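Local coordinates for aminopeptidase-like protein (Chaetomium thermophilum, PDB 5JM6) that probably acts as a zinc-dependent aminopeptidase of the M18 family, assembling into a dodecamer linked to the Cvt pathway of selective autophagy, at residues T427-S432 / G471-D476; D437-L442 / E511-E516. All coordinates share one frame; numbering follows the deposited sequence.

Interaction 1. Residues T427-S432 / G471-D476; sequences TTDSVS and GVKAAD
Two threonines and a helix N-terminus grip the start of strand 473-481, closely along the backbone of Ala474 to Asp476 and more loosely where Lys473 pairs with Asp429. On the tight side, Thr428 turns OG1 anti to its carbonyl carbon (chi1 -42°), where it accepts a hydrogen bond from Asp476 N at 3.0 Å; the same oxygen is hydrogen-bonded to Cys419 O, so the buried hydroxyl is held twice. Beside it, Thr427 CG2 lies 3.5 Å from Ala474 CB, and Thr427 OG1 makes a weak hydrogen bond to Asp476 OD1. Ser432 OG sits 2.6 Å from Ala474 O and also close to Asp429 OD1. Asp429 is the N-cap of helix 430-443: its OD1 accepts from Ser432 N at 2.9 Å, met from above the carboxylate plane. On the loose side, Lys473 bends to approach Asp429 tip to tip, crossing Val431 at about a right angle, yet the salt bridge is long, 3.9 Å from NZ to OD2; Arg179 of a second subunit also forms a salt bridge with Asp429 OD2. The capped helix starts against a strand flanked in the large mixed sheet by strands 386-394 and 417-419.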
loop_
_atom_site.group_PDB
_atom_site.type_symbol
_atom_site.label_atom_id
_atom_site.label_comp_id
_atom_site.label_asym_id
_atom_site.label_seq_id
_atom_site.Cartn_x
_atom_site.Cartn_y
_atom_site.Cartn_z
ATOM N N THR A 427 -10.089 34.130 -24.596
ATOM C CA THR A 427 -10.644 35.113 -25.520
ATOM C C THR A 427 -9.651 36.220 -25.865
ATOM O O THR A 427 -9.470 36.557 -27.036
ATOM C CB THR A 427 -11.914 35.762 -24.950
ATOM O OG1 THR A 427 -12.937 34.771 -24.788
ATOM C CG2 THR A 427 -12.414 36.844 -25.873
ATOM N N THR A 428 -9.019 36.788 -24.842
ATOM C CA THR A 428 -8.090 37.896 -25.033
ATOM C C THR A 428 -6.965 37.495 -25.982
ATOM O O THR A 428 -6.548 36.337 -26.014
ATOM C CB THR A 428 -7.493 38.366 -23.692
ATOM O OG1 THR A 428 -8.519 38.392 -22.692
ATOM C CG2 THR A 428 -6.900 39.753 -23.827
ATOM N N ASP A 429 -6.495 38.454 -26.773
ATOM C CA ASP A 429 -5.430 38.205 -27.733
ATOM C C ASP A 429 -4.701 39.512 -28.022
ATOM O O ASP A 429 -5.049 40.553 -27.462
ATOM C CB ASP A 429 -5.989 37.564 -29.014
ATOM C CG ASP A 429 -6.785 38.536 -29.875
ATOM O OD1 ASP A 429 -7.522 39.380 -29.326
ATOM O OD2 ASP A 429 -6.687 38.436 -31.116
ATOM N N SER A 430 -3.681 39.459 -28.875
ATOM C CA SER A 430 -2.825 40.621 -29.099
ATOM C C SER A 430 -3.617 41.813 -29.634
ATOM O O SER A 430 -3.311 42.961 -29.313
ATOM C CB SER A 430 -1.671 40.271 -30.048
ATOM O OG SER A 430 -2.123 40.014 -31.365
ATOM N N VAL A 431 -4.648 41.546 -30.428
ATOM C CA VAL A 431 -5.494 42.624 -30.924
ATOM C C VAL A 431 -6.395 43.165 -29.812
ATOM O O VAL A 431 -6.477 44.377 -29.614
ATOM C CB VAL A 431 -6.349 42.171 -32.117
ATOM C CG1 VAL A 431 -7.279 43.293 -32.550
ATOM C CG2 VAL A 431 -5.452 41.736 -33.271
ATOM N N SER A 432 -7.057 42.270 -29.082
ATOM C CA SER A 432 -7.906 42.684 -27.967
ATOM C C SER A 432 -7.119 43.496 -26.944
ATOM O O SER A 432 -7.599 44.515 -26.448
ATOM C CB SER A 432 -8.546 41.472 -27.283
ATOM O OG SER A 432 -9.297 40.700 -28.203
ATOM N N GLY A 471 -19.834 36.357 -33.130
ATOM C CA GLY A 471 -18.629 36.641 -33.894
ATOM C C GLY A 471 -18.061 38.028 -33.647
ATOM O O GLY A 471 -17.485 38.645 -34.545
ATOM N N VAL A 472 -18.223 38.512 -32.421
ATOM C CA VAL A 472 -17.779 39.847 -32.047
ATOM C C VAL A 472 -16.376 39.786 -31.464
ATOM O O VAL A 472 -16.023 38.847 -30.754
ATOM C CB VAL A 472 -18.751 40.491 -31.028
ATOM C CG1 VAL A 472 -18.211 41.812 -30.496
ATOM C CG2 VAL A 472 -20.114 40.697 -31.663
ATOM N N LYS A 473 -15.574 40.784 -31.795
ATOM C CA LYS A 473 -14.243 40.916 -31.247
ATOM C C LYS A 473 -14.375 41.069 -29.725
ATOM O O LYS A 473 -15.278 41.755 -29.248
ATOM C CB LYS A 473 -13.568 42.100 -31.929
ATOM C CG LYS A 473 -12.128 41.938 -32.254
ATOM C CD LYS A 473 -11.627 40.563 -31.965
ATOM C CE LYS A 473 -10.164 40.643 -31.584
ATOM N NZ LYS A 473 -9.290 40.907 -32.745
ATOM N N ALA A 474 -13.517 40.400 -28.959
ATOM C CA ALA A 474 -13.769 40.268 -27.526
ATOM C C ALA A 474 -12.512 40.086 -26.679
ATOM O O ALA A 474 -11.454 39.706 -27.181
ATOM C CB ALA A 474 -14.727 39.104 -27.283
ATOM N N ALA A 475 -12.650 40.353 -25.384
ATOM C CA ALA A 475 -11.583 40.126 -24.418
ATOM C C ALA A 475 -12.168 39.713 -23.077
ATOM O O ALA A 475 -13.294 40.087 -22.745
ATOM C CB ALA A 475 -10.730 41.370 -24.259
ATOM N N ASP A 476 -11.412 38.934 -22.309
ATOM C CA ASP A 476 -11.797 38.669 -20.930
ATOM C C ASP A 476 -11.057 39.580 -19.978
ATOM O O ASP A 476 -9.831 39.690 -20.001
ATOM C CB ASP A 476 -11.567 37.215 -20.526
ATOM C CG ASP A 476 -12.711 36.319 -20.928
ATOM O OD1 ASP A 476 -12.953 36.156 -22.136
ATOM O OD2 ASP A 476 -13.436 35.856 -20.025
#

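Interaction 2. Residues D437-L442 / E511-E516; sequences DRIAEL and EEVDLE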
loop_
_atom_site.group_PDB
_atom_site.type_symbol
_atom_site.label_atom_id
_atom_site.label_comp_id
_atom_site.label_asym_id
_atom_site.label_seq_id
_atom_site.Cartn_x
_atom_site.Cartn_y
_atom_site.Cartn_z
ATOM N N ASP A 437 -5.591 48.266 -23.980
ATOM C CA ASP A 437 -4.460 49.034 -23.471
ATOM C C ASP A 437 -4.560 50.468 -23.975
ATOM O O ASP A 437 -4.230 51.413 -23.260
ATOM C CB ASP A 437 -3.125 48.412 -23.885
ATOM C CG ASP A 437 -2.682 47.311 -22.943
ATOM O OD1 ASP A 437 -3.372 47.087 -21.927
ATOM O OD2 ASP A 437 -1.636 46.681 -23.208
ATOM N N ARG A 438 -5.033 50.621 -25.208
ATOM C CA ARG A 438 -5.202 51.938 -25.807
ATOM C C ARG A 438 -6.330 52.710 -25.131
ATOM O O ARG A 438 -6.196 53.901 -24.851
ATOM C CB ARG A 438 -5.466 51.807 -27.308
ATOM C CG ARG A 438 -5.896 53.093 -27.986
ATOM C CD ARG A 438 -4.756 54.090 -28.073
ATOM N NE ARG A 438 -5.132 55.261 -28.859
ATOM C CZ ARG A 438 -4.705 56.494 -28.613
ATOM N NH1 ARG A 438 -3.886 56.721 -27.594
ATOM N NH2 ARG A 438 -5.098 57.501 -29.381
ATOM N N ILE A 439 -7.442 52.034 -24.864
ATOM C CA ILE A 439 -8.543 52.668 -24.152
ATOM C C ILE A 439 -8.100 53.051 -22.740
ATOM O O ILE A 439 -8.405 54.147 -22.265
ATOM C CB ILE A 439 -9.788 51.757 -24.113
ATOM C CG1 ILE A 439 -10.525 51.851 -25.451
ATOM C CG2 ILE A 439 -10.717 52.145 -22.974
ATOM C CD1 ILE A 439 -11.808 51.066 -25.516
ATOM N N ALA A 440 -7.345 52.169 -22.092
ATOM C CA ALA A 440 -6.840 52.439 -20.749
ATOM C C ALA A 440 -6.007 53.716 -20.699
ATOM O O ALA A 440 -6.023 54.435 -19.700
ATOM C CB ALA A 440 -6.021 51.264 -20.244
ATOM N N GLU A 441 -5.286 54.005 -21.775
ATOM C CA GLU A 441 -4.439 55.189 -21.795
ATOM C C GLU A 441 -5.262 56.465 -21.946
ATOM O O GLU A 441 -4.931 57.498 -21.363
ATOM C CB GLU A 441 -3.404 55.094 -22.912
ATOM C CG GLU A 441 -2.603 56.365 -23.091
ATOM C CD GLU A 441 -1.574 56.247 -24.183
ATOM O OE1 GLU A 441 -1.444 55.145 -24.755
ATOM O OE2 GLU A 441 -0.892 57.254 -24.469
ATOM N N LEU A 442 -6.340 56.396 -22.718
ATOM C CA LEU A 442 -7.221 57.546 -22.871
ATOM C C LEU A 442 -8.029 57.785 -21.597
ATOM O O LEU A 442 -8.487 58.900 -21.345
ATOM C CB LEU A 442 -8.163 57.351 -24.060
ATOM C CG LEU A 442 -7.525 57.035 -25.414
ATOM C CD1 LEU A 442 -8.544 56.379 -26.331
ATOM C CD2 LEU A 442 -6.961 58.294 -26.054
ATOM N N GLU A 511 -15.538 53.532 -29.923
ATOM C CA GLU A 511 -15.781 53.998 -31.286
ATOM C C GLU A 511 -14.597 54.790 -31.830
ATOM O O GLU A 511 -14.210 54.627 -32.989
ATOM C CB GLU A 511 -17.053 54.850 -31.346
ATOM C CG GLU A 511 -17.301 55.510 -32.699
ATOM C CD GLU A 511 -18.576 56.339 -32.737
ATOM O OE1 GLU A 511 -19.165 56.471 -33.832
ATOM O OE2 GLU A 511 -18.987 56.861 -31.679
ATOM N N GLU A 512 -14.023 55.641 -30.987
ATOM C CA GLU A 512 -12.853 56.426 -31.365
ATOM C C GLU A 512 -11.660 55.526 -31.670
ATOM O O GLU A 512 -10.962 55.719 -32.666
ATOM C CB GLU A 512 -12.496 57.420 -30.256
ATOM C CG GLU A 512 -11.153 58.113 -30.437
ATOM C CD GLU A 512 -11.008 59.340 -29.555
ATOM O OE1 GLU A 512 -12.004 59.729 -28.908
ATOM O OE2 GLU A 512 -9.900 59.915 -29.506
ATOM N N VAL A 513 -11.436 54.539 -30.811
ATOM C CA VAL A 513 -10.311 53.630 -30.978
ATOM C C VAL A 513 -10.474 52.774 -32.234
ATOM O O VAL A 513 -9.513 52.563 -32.974
ATOM C CB VAL A 513 -10.140 52.727 -29.738
ATOM C CG1 VAL A 513 -9.169 51.591 -30.021
ATOM C CG2 VAL A 513 -9.668 53.554 -28.552
ATOM N N ASP A 514 -11.694 52.307 -32.486
ATOM C CA ASP A 514 -11.956 51.457 -33.646
ATOM C C ASP A 514 -11.562 52.138 -34.957
ATOM O O ASP A 514 -11.190 51.471 -35.921
ATOM C CB ASP A 514 -13.429 51.048 -33.699
ATOM C CG ASP A 514 -13.730 50.119 -34.861
ATOM O OD1 ASP A 514 -13.029 49.094 -34.998
ATOM O OD2 ASP A 514 -14.655 50.421 -35.645
ATOM N N LEU A 515 -11.631 53.466 -34.985
ATOM C CA LEU A 515 -11.265 54.217 -36.181
ATOM C C LEU A 515 -9.759 54.473 -36.281
ATOM O O LEU A 515 -9.292 55.018 -37.279
ATOM C CB LEU A 515 -12.019 55.548 -36.227
ATOM C CG LEU A 515 -13.547 55.449 -36.237
ATOM C CD1 LEU A 515 -14.178 56.810 -35.995
ATOM C CD2 LEU A 515 -14.045 54.846 -37.546
ATOM N N GLU A 516 -9.001 54.084 -35.260
ATOM C CA GLU A 516 -7.544 54.184 -35.332
ATOM C C GLU A 516 -6.948 52.957 -36.019
ATOM O O GLU A 516 -5.743 52.896 -36.259
ATOM C CB GLU A 516 -6.928 54.346 -33.938
ATOM C CG GLU A 516 -7.451 55.529 -33.141
ATOM C CD GLU A 516 -6.753 55.682 -31.800
ATOM O OE1 GLU A 516 -6.011 54.759 -31.402
ATOM O OE2 GLU A 516 -6.945 56.726 -31.144
#
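Arg438 leaves its helix with CG anti to the backbone N (chi1 170°) and then bends at chi2 (70°), while Glu516, its CG anti to the carbonyl carbon, runs extended beyond CG, so that the two side chains cross at about a right angle and their charged ends meet. The arrangement is a helix-helix contact closed by a bidentate salt bridge, joining helix 430-443 to the C-terminal end of helix 495-514 and the residues just after it, within the M18 aminopeptidase fold. Beneath the ion pair, Val513 points its side chain at the partner helix and carries the apolar part. Its CG2 branch lies 3.6 Å from Ile439 CG1, reached at about a right angle, and 3.8 Å from Leu442 CD1, approached obliquely. The aliphatic CG of Arg438 packs against this same methyl, extending the apolar surface up to the charged group. Phe509, one turn earlier on helix 495-514, continues that surface by touching both Ile439 and Leu442. Leu442 also places CD2 over one face of the guanidinium, offset toward its rim, while Glu516 comes to the edge. Around the ion pair a second subunit engages the same segment: its Lys189 hydrogen-bonds to Leu515 O and its Arg90 forms a salt bridge with Asp514. The guanidinium and carboxylate planes are 35° apart, and the grip is side-on: Arg438 NE donates to Glu516 OE1 at 2.7 Å and Arg438 NH2 to Glu516 OE2 at 2.7 Å, each oxygen offering its syn lone pair.

Helix 430-443 takes part in both contacts, with its capped N-terminus in interaction 1 and its later turns in interaction 2; their centres are 14 Å apart and their nearest atoms about 5 Å, without touching. Interaction 1 joins the helix to the large mixed sheet, whereas interaction 2 joins it to the C-terminal helix 495-514. Trp517, just past the second contact, packs on Val431 of the first, and both contacts touch a second subunit of the dodecamer. Interaction 1 is the one close to the metal centre: the Asp476 side chain is about 6 Å from that of the zinc ligand Asp391 and about 9 Å from a bound zinc ion. Interaction 2 lies away from the metal sites.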